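Local coordinates for exosome complex component Rrp42 (Pyrococcus abyssi, PDB 2PO1), which is a subunit of the archaeal exosome, an RNA-degrading complex, probably non-catalytic itself and contributing to the structure of the Rrp41 active site, at residues G116-M128 with T187-V199. Residues are numbered along the deposited sequence; the frame is centred on the assembly and turned at random.
Sequences GIRESKALNLEKM and TEPLPVEKIPVPV
Glu193 divides its carboxylate between two side chains of 116-128, a compact case of one acidic group joining two loops. Its OE2 receives Lys127 NZ at 2.8 Å in a salt bridge on the syn side, while Asn124 ND2 reaches OE1 at 2.8 Å from above the carboxylate plane, amide and carboxylate standing almost perpendicular (88°). A chi1 of -166° sets the Asn124 amide opposite its own backbone N, within bonding distance of Glu193, and its OD1 takes the backbone N of Glu126 in an Asx turn that steadies the amide. A water donates to Glu193 OE1 and Lys121 O and accepts from Lys194 NZ, which also bonds Ser120 O at 3.0 Å. Were Glu193 an alanine, the Lys127 ammonium would probably lose its charged mate, and the Asn124 amide and the water would each lose an acceptor.

Beneath these polar groups the backbones form a single bridge, Leu123 with Val192: Glu193 N donates to Ala122 O at 2.8 Å, and Asn124 N meets Pro191 O almost straight at 2.9 Å. Pro191, centre of an inverse gamma turn, slots its ring among Leu123, Lys127 and Met128. At the other end Ala122 CB presses on Pro196 CD at a tight 3.3 Å, just past the Schellman motif at Lys121 that follows helix 104-118.

In this RNase PH-family subunit the contact thus ties the loop after that helix to the connection between strands 186-189 and 197-204. Leu190 and Met128 rest on strand 135-147, Val192 and Ile195 on helix 152-166, and Ile195 also on helix 247-275.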
loop_
_atom_site.group_PDB
_atom_site.type_symbol
_atom_site.label_atom_id
_atom_site.label_comp_id
_atom_site.label_asym_id
_atom_site.label_seq_id
_atom_site.Cartn_x
_atom_site.Cartn_y
_atom_site.Cartn_z
ATOM N N GLY C 116 2.135 28.057 -2.467
ATOM C CA GLY C 116 1.997 29.369 -3.162
ATOM C C GLY C 116 0.618 29.938 -2.923
ATOM O O GLY C 116 0.449 31.136 -2.774
ATOM N N ILE C 117 -0.380 29.065 -2.899
ATOM C CA ILE C 117 -1.772 29.472 -2.754
ATOM C C ILE C 117 -2.043 29.603 -1.287
ATOM O O ILE C 117 -2.489 30.623 -0.842
ATOM C CB ILE C 117 -2.736 28.477 -3.482
ATOM C CG1 ILE C 117 -2.431 28.531 -4.981
ATOM C CG2 ILE C 117 -4.204 28.803 -3.169
ATOM C CD1 ILE C 117 -2.870 27.292 -5.798
ATOM N N ARG C 118 -1.749 28.565 -0.503
ATOM C CA ARG C 118 -2.020 28.613 0.884
ATOM C C ARG C 118 -1.388 29.838 1.536
ATOM O O ARG C 118 -2.030 30.543 2.298
ATOM C CB ARG C 118 -1.483 27.334 1.561
ATOM C CG ARG C 118 -1.930 27.172 2.971
ATOM C CD ARG C 118 -1.422 25.831 3.476
ATOM N NE ARG C 118 -1.956 24.788 2.586
ATOM C CZ ARG C 118 -3.181 24.279 2.693
ATOM N NH1 ARG C 118 -3.998 24.649 3.663
ATOM N NH2 ARG C 118 -3.589 23.408 1.811
ATOM N N GLU C 119 -0.123 30.056 1.302
ATOM C CA GLU C 119 0.599 30.970 2.181
ATOM C C GLU C 119 0.369 32.382 1.734
ATOM O O GLU C 119 0.651 33.350 2.461
ATOM C CB GLU C 119 2.081 30.618 2.208
ATOM C CG GLU C 119 2.394 29.281 2.893
ATOM C CD GLU C 119 1.890 29.217 4.295
ATOM O OE1 GLU C 119 1.326 28.154 4.660
ATOM O OE2 GLU C 119 2.038 30.241 5.013
ATOM N N SER C 120 -0.177 32.530 0.541
ATOM C CA SER C 120 -0.555 33.864 0.131
ATOM C C SER C 120 -2.023 34.096 0.520
ATOM O O SER C 120 -2.543 35.143 0.237
ATOM C CB SER C 120 -0.441 34.031 -1.353
ATOM O OG SER C 120 -1.302 33.078 -1.938
ATOM N N LYS C 121 -2.682 33.068 1.073
ATOM C CA LYS C 121 -4.114 33.078 1.315
ATOM C C LYS C 121 -4.897 33.418 0.053
ATOM O O LYS C 121 -5.947 34.066 0.105
ATOM C CB LYS C 121 -4.406 34.033 2.436
ATOM C CG LYS C 121 -3.846 33.545 3.754
ATOM C CD LYS C 121 -4.590 34.280 4.855
ATOM C CE LYS C 121 -4.522 33.544 6.176
ATOM N NZ LYS C 121 -3.405 34.094 7.012
ATOM N N ALA C 122 -4.378 32.963 -1.078
ATOM C CA ALA C 122 -5.034 33.217 -2.348
ATOM C C ALA C 122 -6.389 32.575 -2.344
ATOM O O ALA C 122 -7.302 33.111 -2.914
ATOM C CB ALA C 122 -4.186 32.703 -3.517
ATOM N N LEU C 123 -6.517 31.414 -1.702
ATOM C CA LEU C 123 -7.832 30.872 -1.437
ATOM C C LEU C 123 -8.010 31.183 0.005
ATOM O O LEU C 123 -7.313 30.609 0.867
ATOM C CB LEU C 123 -7.871 29.374 -1.556
ATOM C CG LEU C 123 -9.116 28.634 -2.060
ATOM C CD1 LEU C 123 -9.153 27.244 -1.479
ATOM C CD2 LEU C 123 -10.347 29.361 -1.894
ATOM N N ASN C 124 -8.941 32.075 0.300
ATOM C CA ASN C 124 -9.122 32.446 1.673
ATOM C C ASN C 124 -9.964 31.405 2.437
ATOM O O ASN C 124 -11.188 31.405 2.345
ATOM C CB ASN C 124 -9.764 33.809 1.716
ATOM C CG ASN C 124 -9.683 34.405 3.043
ATOM O OD1 ASN C 124 -9.588 33.692 4.036
ATOM N ND2 ASN C 124 -9.657 35.721 3.096
ATOM N N LEU C 125 -9.308 30.542 3.213
ATOM C CA LEU C 125 -9.953 29.429 3.869
ATOM C C LEU C 125 -10.896 29.855 4.955
ATOM O O LEU C 125 -11.781 29.089 5.377
ATOM C CB LEU C 125 -8.911 28.464 4.482
ATOM C CG LEU C 125 -7.870 27.911 3.523
ATOM C CD1 LEU C 125 -6.985 26.936 4.235
ATOM C CD2 LEU C 125 -8.507 27.253 2.288
ATOM N N GLU C 126 -10.685 31.069 5.436
ATOM C CA GLU C 126 -11.526 31.648 6.479
ATOM C C GLU C 126 -12.903 32.004 5.941
ATOM O O GLU C 126 -13.861 32.114 6.682
ATOM C CB GLU C 126 -10.827 32.866 7.043
ATOM C CG GLU C 126 -9.808 32.497 8.078
ATOM C CD GLU C 126 -8.504 33.194 7.861
ATOM O OE1 GLU C 126 -8.255 34.239 8.530
ATOM O OE2 GLU C 126 -7.746 32.708 6.992
ATOM N N LYS C 127 -13.001 32.167 4.642
ATOM C CA LYS C 127 -14.242 32.507 3.997
ATOM C C LYS C 127 -14.888 31.248 3.442
ATOM O O LYS C 127 -15.664 31.293 2.484
ATOM C CB LYS C 127 -13.984 33.542 2.906
ATOM C CG LYS C 127 -13.441 34.830 3.469
ATOM C CD LYS C 127 -13.355 35.939 2.446
ATOM C CE LYS C 127 -13.020 37.299 3.128
ATOM N NZ LYS C 127 -13.013 38.343 2.085
ATOM N N MET C 128 -14.557 30.112 4.043
ATOM C CA MET C 128 -15.019 28.819 3.539
ATOM C C MET C 128 -15.608 28.016 4.675
ATOM O O MET C 128 -15.795 26.796 4.575
ATOM C CB MET C 128 -13.858 28.056 2.885
ATOM C CG MET C 128 -13.603 28.498 1.492
ATOM S SD MET C 128 -12.155 27.749 0.776
ATOM C CE MET C 128 -12.131 26.158 1.564
ATOM N N THR C 187 -24.656 29.325 -7.455
ATOM C CA THR C 187 -23.270 29.093 -7.185
ATOM C C THR C 187 -22.641 30.441 -6.914
ATOM O O THR C 187 -23.260 31.470 -7.083
ATOM C CB THR C 187 -22.575 28.343 -8.343
ATOM O OG1 THR C 187 -22.818 29.045 -9.567
ATOM C CG2 THR C 187 -23.118 26.934 -8.463
ATOM N N GLU C 188 -21.413 30.424 -6.436
ATOM C CA GLU C 188 -20.710 31.658 -6.167
ATOM C C GLU C 188 -19.288 31.334 -6.391
ATOM O O GLU C 188 -18.919 30.160 -6.365
ATOM C CB GLU C 188 -20.919 32.050 -4.706
ATOM C CG GLU C 188 -20.761 30.851 -3.809
ATOM C CD GLU C 188 -20.720 31.173 -2.356
ATOM O OE1 GLU C 188 -19.985 30.471 -1.674
ATOM O OE2 GLU C 188 -21.428 32.082 -1.884
ATOM N N PRO C 189 -18.445 32.352 -6.571
ATOM C CA PRO C 189 -17.034 31.991 -6.680
ATOM C C PRO C 189 -16.477 31.541 -5.346
ATOM O O PRO C 189 -17.136 31.689 -4.309
ATOM C CB PRO C 189 -16.352 33.305 -7.031
ATOM C CG PRO C 189 -17.498 34.235 -7.465
ATOM C CD PRO C 189 -18.675 33.799 -6.710
ATOM N N LEU C 190 -15.254 31.057 -5.376
ATOM C CA LEU C 190 -14.562 30.639 -4.156
ATOM C C LEU C 190 -13.928 31.940 -3.658
ATOM O O LEU C 190 -13.867 32.904 -4.420
ATOM C CB LEU C 190 -13.522 29.596 -4.542
ATOM C CG LEU C 190 -13.392 28.181 -3.952
ATOM C CD1 LEU C 190 -14.519 27.660 -3.143
ATOM C CD2 LEU C 190 -12.834 27.173 -5.037
ATOM N N PRO C 191 -13.563 32.028 -2.363
ATOM C CA PRO C 191 -13.007 33.348 -2.044
ATOM C C PRO C 191 -11.556 33.437 -2.495
ATOM O O PRO C 191 -10.649 33.236 -1.687
ATOM C CB PRO C 191 -13.167 33.429 -0.522
ATOM C CG PRO C 191 -13.143 31.985 -0.061
ATOM C CD PRO C 191 -13.692 31.154 -1.174
ATOM N N VAL C 192 -11.346 33.686 -3.792
ATOM C CA VAL C 192 -10.004 33.775 -4.333
ATOM C C VAL C 192 -9.589 35.241 -4.311
ATOM O O VAL C 192 -10.182 36.101 -4.981
ATOM C CB VAL C 192 -9.865 33.224 -5.770
ATOM C CG1 VAL C 192 -8.401 33.203 -6.169
ATOM C CG2 VAL C 192 -10.453 31.813 -5.898
ATOM N N GLU C 193 -8.556 35.530 -3.545
ATOM C CA GLU C 193 -8.222 36.911 -3.287
ATOM C C GLU C 193 -6.888 37.360 -3.801
ATOM O O GLU C 193 -6.641 38.543 -3.920
ATOM C CB GLU C 193 -8.309 37.118 -1.815
ATOM C CG GLU C 193 -9.663 36.715 -1.381
ATOM C CD GLU C 193 -9.929 37.020 0.046
ATOM O OE1 GLU C 193 -8.956 37.228 0.783
ATOM O OE2 GLU C 193 -11.118 37.031 0.417
ATOM N N LYS C 194 -6.028 36.418 -4.164
ATOM C CA LYS C 194 -4.728 36.777 -4.693
ATOM C C LYS C 194 -4.498 35.868 -5.867
ATOM O O LYS C 194 -5.186 34.847 -6.008
ATOM C CB LYS C 194 -3.670 36.627 -3.597
ATOM C CG LYS C 194 -3.406 37.960 -2.905
ATOM C CD LYS C 194 -2.823 37.752 -1.539
ATOM C CE LYS C 194 -3.454 38.731 -0.527
ATOM N NZ LYS C 194 -3.895 37.800 0.619
ATOM N N ILE C 195 -3.570 36.244 -6.744
ATOM C CA ILE C 195 -3.257 35.387 -7.881
ATOM C C ILE C 195 -1.775 35.009 -7.951
ATOM O O ILE C 195 -1.076 35.473 -8.827
ATOM C CB ILE C 195 -3.782 35.952 -9.244
ATOM C CG1 ILE C 195 -5.265 36.197 -9.160
ATOM C CG2 ILE C 195 -3.529 34.949 -10.411
ATOM C CD1 ILE C 195 -5.714 37.284 -10.093
ATOM N N PRO C 196 -1.318 34.125 -7.050
ATOM C CA PRO C 196 0.062 33.691 -7.061
ATOM C C PRO C 196 0.340 32.881 -8.316
ATOM O O PRO C 196 -0.508 32.082 -8.747
ATOM C CB PRO C 196 0.145 32.788 -5.820
ATOM C CG PRO C 196 -1.229 32.262 -5.661
ATOM C CD PRO C 196 -2.082 33.428 -5.995
ATOM N N VAL C 197 1.513 33.118 -8.901
ATOM C CA VAL C 197 1.922 32.528 -10.167
ATOM C C VAL C 197 3.339 32.066 -9.915
ATOM O O VAL C 197 4.161 32.868 -9.478
ATOM C CB VAL C 197 1.873 33.602 -11.299
ATOM C CG1 VAL C 197 2.586 33.121 -12.534
ATOM C CG2 VAL C 197 0.435 33.928 -11.648
ATOM N N PRO C 198 3.627 30.756 -10.104
ATOM C CA PRO C 198 5.049 30.430 -9.933
ATOM C C PRO C 198 5.761 30.798 -11.198
ATOM O O PRO C 198 5.221 30.602 -12.313
ATOM C CB PRO C 198 5.085 28.907 -9.751
ATOM C CG PRO C 198 3.683 28.435 -9.828
ATOM C CD PRO C 198 2.833 29.556 -10.445
ATOM N N VAL C 199 6.943 31.382 -11.039
ATOM C CA VAL C 199 7.795 31.500 -12.189
ATOM C C VAL C 199 9.055 30.708 -11.924
ATOM O O VAL C 199 9.628 30.835 -10.867
ATOM C CB VAL C 199 8.068 32.974 -12.463
ATOM C CG1 VAL C 199 9.110 33.097 -13.502
ATOM C CG2 VAL C 199 6.727 33.677 -12.882
HETATM O O HOH W 1 -6.359 36.569 1.081
#